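Local coordinates for esterase (Thermotoga maritima, PDB 3DOH), which hydrolyses carboxylic esters as a thermostable esterase in which an immunoglobulin-like domain is joined to an alpha/beta-hydrolase domain, at residues 157-162 with 218-223; 147-152 with 248-253. One frame throughout, in Å; residues are numbered along the deposited sequence.

Contact 1 (157-162 with 218-223); sequences EIPYRL and APQCPP. With SO4 (sulfate ion), chain G.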
loop_
_atom_site.group_PDB
_atom_site.type_symbol
_atom_site.label_atom_id
_atom_site.label_comp_id
_atom_site.label_asym_id
_atom_site.label_seq_id
_atom_site.Cartn_x
_atom_site.Cartn_y
_atom_site.Cartn_z
ATOM N N GLU A 157 -14.882 -3.935 -54.039
ATOM C CA GLU A 157 -14.178 -2.683 -53.756
ATOM C C GLU A 157 -13.285 -2.730 -52.491
ATOM O O GLU A 157 -13.709 -3.150 -51.415
ATOM C CB GLU A 157 -15.155 -1.504 -53.722
ATOM C CG GLU A 157 -14.481 -0.191 -54.172
ATOM C CD GLU A 157 -15.388 0.750 -54.981
ATOM O OE1 GLU A 157 -16.488 1.138 -54.469
ATOM O OE2 GLU A 157 -14.971 1.117 -56.124
ATOM N N ILE A 158 -12.035 -2.319 -52.637
ATOM C CA ILE A 158 -11.085 -2.448 -51.551
ATOM C C ILE A 158 -10.505 -1.096 -51.210
ATOM O O ILE A 158 -9.743 -0.525 -51.987
ATOM C CB ILE A 158 -9.936 -3.482 -51.864
ATOM C CG1 ILE A 158 -10.470 -4.929 -51.974
ATOM C CG2 ILE A 158 -8.809 -3.373 -50.840
ATOM C CD1 ILE A 158 -10.871 -5.568 -50.695
ATOM N N PRO A 159 -10.857 -0.581 -50.022
ATOM C CA PRO A 159 -10.204 0.646 -49.576
ATOM C C PRO A 159 -8.762 0.338 -49.121
ATOM O O PRO A 159 -8.501 -0.760 -48.548
ATOM C CB PRO A 159 -11.075 1.101 -48.386
ATOM C CG PRO A 159 -12.229 0.152 -48.325
ATOM C CD PRO A 159 -11.797 -1.095 -49.004
ATOM N N TYR A 160 -7.841 1.267 -49.389
ATOM C CA TYR A 160 -6.476 1.123 -48.897
ATOM C C TYR A 160 -5.781 2.418 -48.528
ATOM O O TYR A 160 -6.164 3.499 -48.953
ATOM C CB TYR A 160 -5.632 0.298 -49.865
ATOM C CG TYR A 160 -5.302 0.960 -51.186
ATOM C CD1 TYR A 160 -6.225 0.962 -52.263
ATOM C CD2 TYR A 160 -4.051 1.560 -51.383
ATOM C CE1 TYR A 160 -5.902 1.555 -53.497
ATOM C CE2 TYR A 160 -3.712 2.149 -52.597
ATOM C CZ TYR A 160 -4.640 2.139 -53.650
ATOM O OH TYR A 160 -4.273 2.733 -54.837
ATOM N N ARG A 161 -4.780 2.289 -47.677
ATOM C CA ARG A 161 -4.011 3.423 -47.211
ATOM C C ARG A 161 -2.611 3.137 -47.670
ATOM O O ARG A 161 -2.133 2.017 -47.506
ATOM C CB ARG A 161 -4.019 3.544 -45.667
ATOM C CG ARG A 161 -5.357 3.708 -44.965
ATOM C CD ARG A 161 -6.084 5.007 -45.257
ATOM N NE ARG A 161 -5.471 6.189 -44.665
ATOM C CZ ARG A 161 -6.075 7.054 -43.838
ATOM N NH1 ARG A 161 -7.347 6.912 -43.463
ATOM N NH2 ARG A 161 -5.378 8.085 -43.380
ATOM N N LEU A 162 -1.952 4.148 -48.213
ATOM C CA LEU A 162 -0.608 4.003 -48.763
ATOM C C LEU A 162 0.297 5.110 -48.259
ATOM O O LEU A 162 -0.066 6.264 -48.357
ATOM C CB LEU A 162 -0.672 4.086 -50.289
ATOM C CG LEU A 162 0.648 4.211 -51.057
ATOM C CD1 LEU A 162 1.303 2.839 -51.246
ATOM C CD2 LEU A 162 0.390 4.849 -52.409
ATOM N N ALA A 218 -1.511 -0.629 -46.964
ATOM C CA ALA A 218 -2.327 -1.227 -45.932
ATOM C C ALA A 218 -3.735 -1.304 -46.477
ATOM O O ALA A 218 -4.487 -0.333 -46.436
ATOM C CB ALA A 218 -2.273 -0.378 -44.666
ATOM N N PRO A 219 -4.074 -2.421 -47.087
ATOM C CA PRO A 219 -5.444 -2.698 -47.530
ATOM C C PRO A 219 -6.454 -3.104 -46.455
ATOM O O PRO A 219 -6.088 -3.759 -45.476
ATOM C CB PRO A 219 -5.259 -3.831 -48.556
ATOM C CG PRO A 219 -4.011 -4.483 -48.163
ATOM C CD PRO A 219 -3.118 -3.422 -47.561
ATOM N N GLN A 220 -7.727 -2.729 -46.655
ATOM C CA GLN A 220 -8.816 -3.163 -45.746
ATOM C C GLN A 220 -9.771 -4.160 -46.350
ATOM O O GLN A 220 -10.286 -3.966 -47.447
ATOM C CB GLN A 220 -9.644 -1.987 -45.241
ATOM C CG GLN A 220 -10.832 -2.432 -44.395
ATOM C CD GLN A 220 -11.462 -1.271 -43.643
ATOM O OE1 GLN A 220 -11.736 -0.220 -44.223
ATOM N NE2 GLN A 220 -11.675 -1.448 -42.335
ATOM N N CYS A 221 -10.013 -5.247 -45.623
ATOM C CA CYS A 221 -10.862 -6.325 -46.117
ATOM C C CYS A 221 -12.229 -6.303 -45.442
ATOM O O CYS A 221 -12.356 -5.897 -44.287
ATOM C CB CYS A 221 -10.188 -7.681 -45.897
ATOM S SG CYS A 221 -11.336 -9.062 -45.695
ATOM N N PRO A 222 -13.250 -6.744 -46.170
ATOM C CA PRO A 222 -14.604 -6.206 -46.004
ATOM C C PRO A 222 -15.515 -7.181 -45.267
ATOM O O PRO A 222 -15.409 -8.392 -45.464
ATOM C CB PRO A 222 -15.083 -6.027 -47.446
ATOM C CG PRO A 222 -14.329 -7.051 -48.216
ATOM C CD PRO A 222 -12.981 -7.148 -47.561
ATOM N N PRO A 223 -16.399 -6.653 -44.427
ATOM C CA PRO A 223 -16.575 -7.173 -43.067
ATOM C C PRO A 223 -16.954 -8.651 -43.069
ATOM O O PRO A 223 -16.782 -9.332 -42.059
ATOM C CB PRO A 223 -17.734 -6.335 -42.525
ATOM C CG PRO A 223 -17.644 -5.052 -43.273
ATOM C CD PRO A 223 -17.160 -5.412 -44.649
HETATM S S SO4 G . -6.627 11.025 -41.676
HETATM O O1 SO4 G . -7.469 9.830 -41.644
HETATM O O2 SO4 G . -7.531 12.175 -41.788
HETATM O O3 SO4 G . -5.691 10.988 -42.808
HETATM O O4 SO4 G . -5.856 11.125 -40.430
#
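Arg161 and Ala218 form the hydrogen-bonded pair that ties strand 157-163 antiparallel to strand 215-219. Ala218 N bonds to Arg161 O at 2.8 Å and Arg161 N to Ala218 O at 2.9 Å. Tyr160 and Pro219 make the adjoining non-hydrogen-bonded pair, with Tyr160 CB 4.3 Å from Pro219 CB before the ring leads away. Gln220 N then bonds to Pro159 O at 2.8 Å, carrying the pairing just past the end of the second strand. The apolar side is closely packed around the buried Ile158 and Pro219: Ile158 lays CG2 against Pro219 CB (4.2 Å), and its CD1 reaches 4.1 Å from Pro222 CD. Toward solvent the contact is sparser and polar, at the partly exposed Arg161, while Ala218 on the same face stays buried. Bent at chi2 and chi3, Arg161 turns a guanidinium edge to a sulfate, probably from the crystallisation liquor, through weak bonds such as NH2 to O3 at 3.0 Å; firmer ones reach Phe144 O and Asn190 O. An alanine here would probably leave those two carbonyls without their guanidinium mate and the sulfate more weakly held. Helix 242-257 packs on Ile158 and Pro219 through Ala246 and Val247, helix 192-195 lies against Ala218 and Gln220, and strand 144-150 flanks strand 157-163 on the side away from strand 215-219.

Contact 2 (147-152 with 248-253); sequences FTFKDP and IKIIRK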
loop_
_atom_site.group_PDB
_atom_site.type_symbol
_atom_site.label_atom_id
_atom_site.label_comp_id
_atom_site.label_asym_id
_atom_site.label_seq_id
_atom_site.Cartn_x
_atom_site.Cartn_y
_atom_site.Cartn_z
ATOM N N PHE A 147 -7.154 5.682 -50.568
ATOM C CA PHE A 147 -7.550 5.366 -51.926
ATOM C C PHE A 147 -8.543 4.229 -51.825
ATOM O O PHE A 147 -8.604 3.555 -50.793
ATOM C CB PHE A 147 -6.330 4.935 -52.758
ATOM C CG PHE A 147 -5.388 6.056 -53.081
ATOM C CD1 PHE A 147 -5.791 7.122 -53.886
ATOM C CD2 PHE A 147 -4.088 6.060 -52.583
ATOM C CE1 PHE A 147 -4.886 8.178 -54.190
ATOM C CE2 PHE A 147 -3.182 7.107 -52.871
ATOM C CZ PHE A 147 -3.574 8.150 -53.672
ATOM N N THR A 148 -9.331 4.029 -52.881
ATOM C CA THR A 148 -10.156 2.811 -53.058
ATOM C C THR A 148 -9.813 2.243 -54.409
ATOM O O THR A 148 -9.557 3.009 -55.329
ATOM C CB THR A 148 -11.628 3.130 -53.104
ATOM O OG1 THR A 148 -11.899 4.156 -52.150
ATOM C CG2 THR A 148 -12.415 1.932 -52.728
ATOM N N PHE A 149 -9.798 0.921 -54.535
ATOM C CA PHE A 149 -9.523 0.311 -55.797
ATOM C C PHE A 149 -10.737 -0.496 -56.129
ATOM O O PHE A 149 -11.328 -1.118 -55.240
ATOM C CB PHE A 149 -8.285 -0.571 -55.665
ATOM C CG PHE A 149 -8.134 -1.623 -56.739
ATOM C CD1 PHE A 149 -7.536 -1.319 -57.938
ATOM C CD2 PHE A 149 -8.561 -2.923 -56.514
ATOM C CE1 PHE A 149 -7.370 -2.287 -58.917
ATOM C CE2 PHE A 149 -8.396 -3.905 -57.477
ATOM C CZ PHE A 149 -7.807 -3.581 -58.685
ATOM N N LYS A 150 -11.147 -0.458 -57.399
ATOM C CA LYS A 150 -12.247 -1.328 -57.865
ATOM C C LYS A 150 -11.686 -2.442 -58.764
ATOM O O LYS A 150 -11.180 -2.185 -59.858
ATOM C CB LYS A 150 -13.428 -0.537 -58.501
ATOM C CG LYS A 150 -13.085 0.726 -59.390
ATOM C CD LYS A 150 -14.298 1.162 -60.295
ATOM C CE LYS A 150 -14.205 2.626 -60.825
ATOM N NZ LYS A 150 -13.646 2.766 -62.221
ATOM N N ASP A 151 -11.729 -3.667 -58.255
ATOM C CA ASP A 151 -11.195 -4.834 -58.941
ATOM C C ASP A 151 -12.069 -5.110 -60.174
ATOM O O ASP A 151 -13.221 -5.486 -60.027
ATOM C CB ASP A 151 -11.195 -6.010 -57.947
ATOM C CG ASP A 151 -10.707 -7.334 -58.559
ATOM O OD1 ASP A 151 -10.999 -7.599 -59.752
ATOM O OD2 ASP A 151 -10.048 -8.123 -57.824
ATOM N N PRO A 152 -11.528 -4.910 -61.398
ATOM C CA PRO A 152 -12.373 -4.889 -62.616
ATOM C C PRO A 152 -12.824 -6.290 -63.079
ATOM O O PRO A 152 -13.797 -6.407 -63.856
ATOM C CB PRO A 152 -11.448 -4.254 -63.660
ATOM C CG PRO A 152 -10.093 -4.710 -63.256
ATOM C CD PRO A 152 -10.098 -4.731 -61.732
ATOM N N ILE A 248 -3.281 -8.058 -54.590
ATOM C CA ILE A 248 -2.236 -8.255 -55.589
ATOM C C ILE A 248 -2.309 -7.248 -56.746
ATOM O O ILE A 248 -1.321 -6.592 -57.086
ATOM C CB ILE A 248 -2.230 -9.675 -56.114
ATOM C CG1 ILE A 248 -2.007 -10.629 -54.948
ATOM C CG2 ILE A 248 -1.156 -9.826 -57.163
ATOM C CD1 ILE A 248 -0.660 -10.443 -54.254
ATOM N N LYS A 249 -3.498 -7.119 -57.321
ATOM C CA LYS A 249 -3.722 -6.208 -58.439
ATOM C C LYS A 249 -3.319 -4.822 -58.030
ATOM O O LYS A 249 -2.787 -4.069 -58.810
ATOM C CB LYS A 249 -5.190 -6.238 -58.869
ATOM C CG LYS A 249 -5.595 -7.529 -59.545
ATOM C CD LYS A 249 -7.094 -7.632 -59.641
ATOM C CE LYS A 249 -7.487 -9.002 -60.203
ATOM N NZ LYS A 249 -8.988 -9.215 -60.245
ATOM N N ILE A 250 -3.531 -4.495 -56.768
ATOM C CA ILE A 250 -3.166 -3.167 -56.310
ATOM C C ILE A 250 -1.656 -2.981 -56.073
ATOM O O ILE A 250 -1.128 -1.887 -56.339
ATOM C CB ILE A 250 -4.167 -2.613 -55.246
ATOM C CG1 ILE A 250 -3.523 -1.820 -54.147
ATOM C CG2 ILE A 250 -5.027 -3.725 -54.595
ATOM C CD1 ILE A 250 -4.578 -1.673 -53.077
ATOM N N ILE A 251 -0.953 -4.045 -55.668
ATOM C CA ILE A 251 0.520 -4.018 -55.674
ATOM C C ILE A 251 1.015 -3.646 -57.079
ATOM O O ILE A 251 1.918 -2.810 -57.245
ATOM C CB ILE A 251 1.149 -5.343 -55.121
ATOM C CG1 ILE A 251 1.036 -5.366 -53.588
ATOM C CG2 ILE A 251 2.619 -5.495 -55.511
ATOM C CD1 ILE A 251 1.058 -6.752 -52.986
ATOM N N ARG A 252 0.373 -4.230 -58.093
ATOM C CA ARG A 252 0.764 -3.982 -59.501
ATOM C C ARG A 252 0.438 -2.589 -59.954
ATOM O O ARG A 252 1.207 -2.022 -60.710
ATOM C CB ARG A 252 0.175 -5.001 -60.462
ATOM C CG ARG A 252 0.465 -6.403 -60.012
ATOM C CD ARG A 252 0.250 -7.428 -61.130
ATOM N NE ARG A 252 1.022 -8.640 -60.847
ATOM C CZ ARG A 252 0.491 -9.856 -60.714
ATOM N NH1 ARG A 252 -0.838 -10.029 -60.874
ATOM N NH2 ARG A 252 1.288 -10.896 -60.435
ATOM N N LYS A 253 -0.673 -2.030 -59.485
ATOM C CA LYS A 253 -0.994 -0.645 -59.810
ATOM C C LYS A 253 0.165 0.209 -59.281
ATOM O O LYS A 253 0.735 1.050 -59.997
ATOM C CB LYS A 253 -2.339 -0.200 -59.215
ATOM C CG LYS A 253 -2.649 1.249 -59.540
ATOM C CD LYS A 253 -3.883 1.943 -58.836
ATOM C CE LYS A 253 -5.247 1.382 -59.252
ATOM N NZ LYS A 253 -5.470 1.353 -60.728
#
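Phe149 drives its ring from strand 144-150 into the side of helix 242-257, where three residues one and three positions apart receive it. Ile250 lies over one face, its CG2 4.1 Å above the ring plane and shifted toward the rim. Lys253 comes in at the edge, with CE near the ring plane and 3.8 Å from Phe149 CD1, so it is the aliphatic part of this lysine that makes the contact. Lys249 meets the far end of the ring, its CB 3.7 Å from Phe149 CZ, and the two side chains run at about a right angle. With CG anti to the backbone N (chi1 160°), the phenyl group starts off in the direction of the helix.

Beyond its CB, Lys249 stretches out past the ring to a salt bridge with Asp151. NZ lies 2.6 Å from Asp151 OD1, on the syn side of that oxygen and 26° out of the carboxylate plane; its bond to OD2 is weak. The carboxylate is itself positioned by the turn that follows, since OD1 also accepts the backbone N-H of Thr154 and, weakly, that of Glu153. Glu153 adds a long, weak ion pair to the same ammonium group, so negative charge gathers around it and would be expected to favour its protonated form.

Further out, Tyr160 touches Phe149, and Leu217 of strand 215-219 touches Ile250. The axes of strand 147-150 and helix 248-253 come within 9.8 Å, at 115° between their directions. This is a helix packed on the outermost strand of a mixed eight-stranded sheet in the order 1-2-4-3-5-6-7-8, the layout of the alpha/beta-hydrolase fold, and the helix belongs to the crossover from strand 215-219 to strand 264-270.

Contacts 1 and 2 lie about 10 Å apart, centre to centre, at one margin of the same sheet, and contact 1 is nested within the chain loop that contact 2 closes. Strands 144-150 and 157-163 join them directly: Tyr160 N is 2.8 Å from Phe147 O, and Phe149 N is 2.9 Å from Ile158 O, both probable hydrogen bonds. Tyr160 also packs on Ile250, bringing the helix of contact 2 onto the strand of contact 1. Neither contact includes the probable catalytic triad of Ser271, His359 and Asp319; Ser271 follows strand 264-270, which is separated from strand 215-219 by strand 174-180. The sulfate belongs to contact 1, where His138 is a further partner.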